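Local coordinates for protein Myo-inositol 2-dehydrogenase (PDB 3EZY) that catalyses the NAD(+)-dependent oxidation of myo-inositol to scyllo-inosose, and so probably serves in a myo-inositol degradation pathway, at residues 146-151 with 183-188; 179-184 with 217-222; 240-243 with 248-251. All blocks are in the same frame, centred on the assembly; numbering follows the deposited sequence.

How the contacts relate
All three contacts fall within the C-terminal domain of this Gfo/Idh/MocA enzyme. From the N terminus, contact 1 comes first: strand 145-153 runs on through three helices, the last of which, 174-185, returns to lie against it. Contact 2 begins on that same helix, sharing Y183 and I184 with contact 1, and closes when strand 212-219 comes back to the helix; the two loops thus overlap rather than nest. Contact 3 follows separately as the short hairpin of strands 238-245 and 248-252. Strand 238-245 neighbours strand 145-153, and V243 touches I184, so helix 174-185 is tied to several strands of one mixed sheet.

Contact 1: residues 146-151 with 183-188; sequences HVLRIT and YIMGEE
L148 on strand 145-153 faces M185 on the last turn of helix 174-185, and their CA atoms, 8.0 Å apart, are the nearest between 146-151 and 183-188. The side chains meet obliquely. L148 CB lies 4.0 Å from M185 CE, with the sulfur SD scarcely farther off, while the branch CD2 reaches M185 CG at 4.1 Å. M185 can do this because its chain folds at chi2 (-63°) and again at chi3 (-95°), which swings SD and CE across the leucine's CB instead of sending them straight out from the helix. A flexible, unbranched methionine can fold in this way to meet the leucine from the helix end. I184, one residue earlier, adds a looser touch: its CG2 stands 4.4 Å from L148 CD1. F219 packs on both L148 and M185, and V243 also touches L148, so strands to both sides in the sheet, 238-245 next door and 212-219 two places away, extend this apolar layer.

Just beyond M185 the helix ends at G186, whose positive phi of 71° is readily adopted by glycine. R149 belongs to the other face of the strand: its NE and NH2 grip T151 OG1 from the side, NE at 2.8 Å, with the hydroxyl oxygen in the guanidinium plane. That guanidinium also forms a salt bridge with E242 of the second subunit.

The strand therefore divides its chemistry between its faces: L148 gives the helix a buried, wholly apolar seat held by dispersion and exclusion of water, while R149 carries polar chemistry into the subunit interface.

Contact 2: residues 179-184 with 217-222; sequences DMARYI and LRFKSG
A181 carries the apolar contact from the helix side: its CB points at strand 212-219 and touches two side chains there, L217 and F219. L217 CD1 comes to 3.7 Å from A181 CB, and F219 CZ to 4.1 Å from the same methyl. L217 and F219, two apart on a strand, project to the same side of the sheet, so one small residue meets both. In each of them CG lies beside the backbone N, chi1 being -47° for L217 and -64° for F219, which brings L217 CD1 and F219 CZ against the alanine methyl. Alanine suits the helix position because a single methyl lets the backbone come near two bulky strand residues.

Polar groups take a different part. The ring also approaches the main chain, F219 CE1 lying 4.0 Å from A181 O, at an oblique angle. Away from the apolar patch, R182 makes salt bridges with E188 and D308, and D179 with R125, so the charged groups of the helix find their partners away from the strand.

Backbone bonds shape each segment. The helix is continuous here, with I184 N donating to M180 O at 2.7 Å. On the sheet side a type I turn spans F219 to G222, closed by G222 N bonded to F219 O at 2.8 Å. The phi of 93° at G222 is one that glycine, lacking a CB, takes without strain.

Helix 174-185 thus rests on strand 212-219 near the strand's end, between helix 128-138, which meets M180 and I184, and helix 306-325, which meets R182. Strand 189-197 flanks the other segment, with V192 on L217 and V189 on F219, while R218 reaches D195 of the second subunit.

Contact 3: residues 240-243 with 248-251; sequences RIEV and GRIF
V243 and I250 face each other as the hydrogen-bonded pair of an antiparallel hairpin, V243 N donating to I250 O and I250 N to V243 O, both at 2.9 Å. Their side chains also touch, V243 CB lying 3.9 Å from I250 CG2. Beta-branched residues suit such strands, filling the face turned to the helices.

E242 and F251 form the adjoining non-hydrogen-bonded pair, CA atoms 4.3 Å apart, where E242 CA also approaches I250 O at 3.2 Å in a CH...O contact. On their face, the methylene CD of R240 meets the F251 ring at its edge, in plane, 3.7 Å from CE1. E242, its CG anti to the backbone N (chi1 170°), stretches out across the aliphatic part of R249 at an oblique angle, OE2 being 3.4 Å from R249 CD; the charged groups stay apart, OE2 to R249 NE measuring 4.5 Å.

Other partners set these ends. D238 holds R240 NE, and in the second subunit R153 and R240 hold E242 while D238 takes R249 NH1. Helix 128-138 lies on I250 through L133, A136 and V137, and R249 to F251 pair with a strand of the third subunit, continuing the sheet.

One face of the hairpin is thus hydrophobic and packed against helices 128-138 and 174-185, whereas the other, where F251 also lies, directs its charges to partners beyond the two strands, in the same chain and in the second subunit, probably easing the cost of burying them.

Contact 1: residues 146-151 with 183-188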
# COMPACT_ATOMS: atom_id res chain seq x y z
N HIS A 146 3.17 13.27 -20.87
CA HIS A 146 3.72 12.48 -21.97
C HIS A 146 2.85 11.25 -22.29
O HIS A 146 2.56 10.94 -23.44
CB HIS A 146 5.15 12.04 -21.59
CG HIS A 146 6.15 13.17 -21.61
ND1 HIS A 146 7.50 12.99 -21.38
CD2 HIS A 146 6.00 14.49 -21.88
CE1 HIS A 146 8.13 14.15 -21.46
NE2 HIS A 146 7.24 15.09 -21.77
N VAL A 147 2.42 10.54 -21.26
CA VAL A 147 1.64 9.32 -21.50
C VAL A 147 0.46 9.22 -20.56
O VAL A 147 0.61 9.40 -19.33
CB VAL A 147 2.50 8.08 -21.26
CG1 VAL A 147 1.63 6.77 -21.40
CG2 VAL A 147 3.64 8.06 -22.23
N LEU A 148 -0.71 8.93 -21.13
CA LEU A 148 -1.95 8.69 -20.37
C LEU A 148 -2.26 7.21 -20.37
O LEU A 148 -2.21 6.57 -21.43
CB LEU A 148 -3.14 9.41 -21.02
CG LEU A 148 -4.57 9.19 -20.48
CD1 LEU A 148 -4.76 9.68 -19.05
CD2 LEU A 148 -5.67 9.81 -21.43
N ARG A 149 -2.67 6.69 -19.22
CA ARG A 149 -3.20 5.34 -19.16
C ARG A 149 -4.55 5.30 -18.44
O ARG A 149 -4.66 5.81 -17.32
CB ARG A 149 -2.25 4.46 -18.40
CG ARG A 149 -2.75 3.06 -18.21
CD ARG A 149 -3.24 2.73 -16.80
NE ARG A 149 -3.65 1.32 -16.71
CZ ARG A 149 -2.87 0.33 -16.24
NH1 ARG A 149 -1.61 0.59 -15.82
NH2 ARG A 149 -3.34 -0.94 -16.22
N ILE A 150 -5.54 4.67 -19.06
CA ILE A 150 -6.83 4.47 -18.43
C ILE A 150 -7.23 3.01 -18.56
O ILE A 150 -7.19 2.42 -19.64
CB ILE A 150 -7.93 5.36 -19.08
CG1 ILE A 150 -7.58 6.85 -18.93
CG2 ILE A 150 -9.35 4.99 -18.53
CD1 ILE A 150 -8.55 7.79 -19.67
N THR A 151 -7.63 2.43 -17.44
CA THR A 151 -8.20 1.09 -17.47
C THR A 151 -9.59 1.26 -16.95
O THR A 151 -9.77 1.88 -15.91
CB THR A 151 -7.42 0.18 -16.52
OG1 THR A 151 -6.09 0.02 -17.03
CG2 THR A 151 -8.11 -1.19 -16.33
N TYR A 183 -10.63 15.57 -20.82
CA TYR A 183 -10.75 16.32 -19.58
C TYR A 183 -9.44 16.33 -18.79
O TYR A 183 -9.02 17.38 -18.28
CB TYR A 183 -11.80 15.65 -18.75
CG TYR A 183 -12.03 16.17 -17.37
CD1 TYR A 183 -12.48 17.49 -17.14
CD2 TYR A 183 -11.92 15.30 -16.29
CE1 TYR A 183 -12.73 17.92 -15.84
CE2 TYR A 183 -12.17 15.72 -15.02
CZ TYR A 183 -12.57 17.01 -14.80
OH TYR A 183 -12.81 17.35 -13.51
N ILE A 184 -8.79 15.17 -18.70
CA ILE A 184 -7.53 15.08 -17.94
C ILE A 184 -6.38 15.77 -18.68
O ILE A 184 -5.58 16.46 -18.06
CB ILE A 184 -7.11 13.62 -17.68
CG1 ILE A 184 -8.17 12.83 -16.87
CG2 ILE A 184 -5.67 13.54 -17.06
CD1 ILE A 184 -8.46 13.34 -15.51
N MET A 185 -6.27 15.56 -19.98
CA MET A 185 -5.09 16.02 -20.71
C MET A 185 -5.16 17.47 -21.18
O MET A 185 -4.12 18.05 -21.50
CB MET A 185 -4.75 15.09 -21.88
CG MET A 185 -4.31 13.65 -21.44
SD MET A 185 -2.81 13.44 -20.43
CE MET A 185 -1.75 13.12 -21.83
N GLY A 186 -6.36 18.04 -21.21
CA GLY A 186 -6.53 19.44 -21.50
C GLY A 186 -6.23 19.77 -22.96
O GLY A 186 -5.96 20.91 -23.30
N GLU A 187 -6.29 18.76 -23.83
CA GLU A 187 -6.08 18.97 -25.26
C GLU A 187 -6.81 17.92 -26.05
O GLU A 187 -7.31 16.93 -25.48
CB GLU A 187 -4.60 18.94 -25.64
CG GLU A 187 -3.92 17.67 -25.19
CD GLU A 187 -2.51 17.49 -25.76
OE1 GLU A 187 -2.29 17.83 -26.95
OE2 GLU A 187 -1.65 16.96 -25.02
N GLU A 188 -6.86 18.13 -27.35
CA GLU A 188 -7.60 17.26 -28.23
C GLU A 188 -6.80 16.07 -28.70
O GLU A 188 -5.57 16.14 -28.83
CB GLU A 188 -8.14 18.04 -29.45
CG GLU A 188 -9.10 19.20 -29.06
CD GLU A 188 -10.40 18.71 -28.42
OE1 GLU A 188 -10.78 17.53 -28.58
OE2 GLU A 188 -11.07 19.52 -27.76

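Contact 2: residues 179-184 with 217-222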
# COMPACT_ATOMS: atom_id res chain seq x y z
N ASP A 179 -13.94 10.91 -23.09
CA ASP A 179 -14.20 12.18 -22.43
C ASP A 179 -13.16 12.39 -21.33
O ASP A 179 -12.60 13.50 -21.18
CB ASP A 179 -15.62 12.22 -21.83
CG ASP A 179 -15.89 13.54 -21.10
OD1 ASP A 179 -16.02 14.60 -21.80
OD2 ASP A 179 -15.87 13.54 -19.83
N MET A 180 -12.88 11.34 -20.56
CA MET A 180 -11.92 11.49 -19.45
C MET A 180 -10.54 11.92 -19.98
O MET A 180 -9.83 12.80 -19.39
CB MET A 180 -11.83 10.19 -18.65
CG MET A 180 -11.08 10.30 -17.31
SD MET A 180 -11.57 11.53 -16.05
CE MET A 180 -13.34 11.30 -16.18
N ALA A 181 -10.16 11.30 -21.08
CA ALA A 181 -8.91 11.64 -21.74
C ALA A 181 -8.78 13.11 -22.06
O ALA A 181 -7.74 13.71 -21.79
CB ALA A 181 -8.72 10.78 -23.03
N ARG A 182 -9.81 13.69 -22.69
CA ARG A 182 -9.82 15.09 -23.06
C ARG A 182 -9.81 15.94 -21.79
O ARG A 182 -9.09 16.92 -21.71
CB ARG A 182 -11.08 15.44 -23.87
CG ARG A 182 -11.10 14.74 -25.24
CD ARG A 182 -12.35 15.13 -26.05
NE ARG A 182 -12.39 16.56 -26.34
CZ ARG A 182 -13.25 17.43 -25.82
NH1 ARG A 182 -14.18 17.04 -24.95
NH2 ARG A 182 -13.18 18.72 -26.18
N TYR A 183 -10.63 15.57 -20.82
CA TYR A 183 -10.75 16.32 -19.58
C TYR A 183 -9.44 16.33 -18.79
O TYR A 183 -9.02 17.38 -18.28
CB TYR A 183 -11.80 15.65 -18.75
CG TYR A 183 -12.03 16.17 -17.37
CD1 TYR A 183 -12.48 17.49 -17.14
CD2 TYR A 183 -11.92 15.30 -16.29
CE1 TYR A 183 -12.73 17.92 -15.84
CE2 TYR A 183 -12.17 15.72 -15.02
CZ TYR A 183 -12.57 17.01 -14.80
OH TYR A 183 -12.81 17.35 -13.51
N ILE A 184 -8.79 15.17 -18.70
CA ILE A 184 -7.53 15.08 -17.94
C ILE A 184 -6.38 15.77 -18.68
O ILE A 184 -5.58 16.46 -18.06
CB ILE A 184 -7.11 13.62 -17.68
CG1 ILE A 184 -8.17 12.83 -16.87
CG2 ILE A 184 -5.67 13.54 -17.06
CD1 ILE A 184 -8.46 13.34 -15.51
N LEU A 217 -4.40 6.62 -28.31
CA LEU A 217 -4.74 8.00 -28.63
C LEU A 217 -3.44 8.75 -28.89
O LEU A 217 -2.49 8.61 -28.13
CB LEU A 217 -5.42 8.68 -27.45
CG LEU A 217 -6.55 7.91 -26.76
CD1 LEU A 217 -7.01 8.70 -25.50
CD2 LEU A 217 -7.72 7.72 -27.73
N ARG A 218 -3.40 9.53 -29.97
CA ARG A 218 -2.36 10.52 -30.16
C ARG A 218 -2.97 11.92 -30.01
O ARG A 218 -3.89 12.34 -30.78
CB ARG A 218 -1.69 10.37 -31.53
CG ARG A 218 -0.89 11.59 -31.92
CD ARG A 218 -0.16 11.41 -33.24
NE ARG A 218 0.96 10.48 -33.10
CZ ARG A 218 2.18 10.83 -32.72
NH1 ARG A 218 2.46 12.10 -32.43
NH2 ARG A 218 3.12 9.91 -32.62
N PHE A 219 -2.46 12.64 -29.03
CA PHE A 219 -2.93 14.00 -28.77
C PHE A 219 -2.18 15.04 -29.60
O PHE A 219 -1.06 14.81 -30.08
CB PHE A 219 -2.75 14.33 -27.30
CG PHE A 219 -3.58 13.49 -26.38
CD1 PHE A 219 -4.85 13.92 -25.98
CD2 PHE A 219 -3.08 12.26 -25.90
CE1 PHE A 219 -5.61 13.17 -25.09
CE2 PHE A 219 -3.82 11.49 -25.03
CZ PHE A 219 -5.09 11.93 -24.62
N LYS A 220 -2.79 16.21 -29.71
CA LYS A 220 -2.23 17.33 -30.46
C LYS A 220 -0.76 17.61 -30.12
O LYS A 220 0.04 17.84 -31.01
CB LYS A 220 -3.09 18.56 -30.18
CG LYS A 220 -2.63 19.85 -30.81
CD LYS A 220 -3.66 20.95 -30.47
CE LYS A 220 -3.04 22.34 -30.47
NZ LYS A 220 -2.58 22.65 -31.88
N SER A 221 -0.40 17.54 -28.84
CA SER A 221 0.97 17.80 -28.37
C SER A 221 1.98 16.69 -28.71
O SER A 221 3.17 16.85 -28.48
CB SER A 221 0.98 18.01 -26.84
OG SER A 221 0.71 16.77 -26.15
N GLY A 222 1.50 15.55 -29.21
CA GLY A 222 2.36 14.37 -29.36
C GLY A 222 2.32 13.41 -28.16
O GLY A 222 2.83 12.31 -28.24

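Contact 3: residues 240-243 with 248-251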
# COMPACT_ATOMS: atom_id res chain seq x y z
N ARG A 240 -8.94 2.86 -13.32
CA ARG A 240 -7.76 3.56 -12.88
C ARG A 240 -7.35 4.57 -13.89
O ARG A 240 -7.57 4.39 -15.07
CB ARG A 240 -6.59 2.59 -12.64
CG ARG A 240 -6.75 1.77 -11.34
CD ARG A 240 -5.71 0.70 -11.28
NE ARG A 240 -6.12 -0.44 -12.08
CZ ARG A 240 -5.31 -1.18 -12.84
NH1 ARG A 240 -4.05 -0.85 -12.97
NH2 ARG A 240 -5.78 -2.23 -13.52
N ILE A 241 -6.70 5.64 -13.44
CA ILE A 241 -6.13 6.61 -14.38
C ILE A 241 -4.70 6.90 -13.96
O ILE A 241 -4.42 7.09 -12.78
CB ILE A 241 -6.92 7.95 -14.38
CG1 ILE A 241 -8.36 7.71 -14.84
CG2 ILE A 241 -6.15 8.98 -15.27
CD1 ILE A 241 -9.37 8.95 -14.67
N GLU A 242 -3.78 6.90 -14.92
CA GLU A 242 -2.44 7.36 -14.65
C GLU A 242 -2.00 8.38 -15.71
O GLU A 242 -2.30 8.22 -16.91
CB GLU A 242 -1.46 6.16 -14.59
CG GLU A 242 -0.04 6.57 -14.56
CD GLU A 242 0.89 5.41 -14.87
OE1 GLU A 242 0.48 4.25 -14.63
OE2 GLU A 242 2.00 5.69 -15.35
N VAL A 243 -1.31 9.40 -15.26
CA VAL A 243 -0.64 10.35 -16.18
C VAL A 243 0.87 10.41 -15.87
O VAL A 243 1.29 10.71 -14.74
CB VAL A 243 -1.24 11.80 -16.13
CG1 VAL A 243 -0.56 12.73 -17.22
CG2 VAL A 243 -2.76 11.76 -16.33
N GLY A 248 7.04 13.76 -13.32
CA GLY A 248 6.67 12.69 -12.42
C GLY A 248 5.45 11.90 -12.91
O GLY A 248 5.07 11.96 -14.09
N ARG A 249 4.84 11.20 -11.98
CA ARG A 249 3.71 10.36 -12.35
C ARG A 249 2.58 10.56 -11.36
O ARG A 249 2.80 10.79 -10.17
CB ARG A 249 4.15 8.89 -12.35
CG ARG A 249 3.05 7.87 -12.79
CD ARG A 249 3.52 6.41 -12.45
NE ARG A 249 3.22 6.16 -11.03
CZ ARG A 249 3.72 5.16 -10.31
NH1 ARG A 249 4.59 4.30 -10.85
NH2 ARG A 249 3.35 5.05 -9.04
N ILE A 250 1.35 10.45 -11.84
CA ILE A 250 0.22 10.58 -10.92
C ILE A 250 -0.80 9.48 -11.22
O ILE A 250 -1.02 9.13 -12.35
CB ILE A 250 -0.42 11.98 -10.95
CG1 ILE A 250 -1.40 12.13 -9.75
CG2 ILE A 250 -1.08 12.28 -12.30
CD1 ILE A 250 -1.71 13.55 -9.38
N PHE A 251 -1.46 8.96 -10.18
CA PHE A 251 -2.29 7.77 -10.39
C PHE A 251 -3.51 7.90 -9.48
O PHE A 251 -3.38 8.44 -8.38
CB PHE A 251 -1.39 6.58 -10.00
CG PHE A 251 -2.10 5.35 -9.59
CD1 PHE A 251 -2.68 4.53 -10.55
CD2 PHE A 251 -2.12 4.97 -8.27
CE1 PHE A 251 -3.31 3.34 -10.20
CE2 PHE A 251 -2.75 3.78 -7.89
CZ PHE A 251 -3.34 2.95 -8.88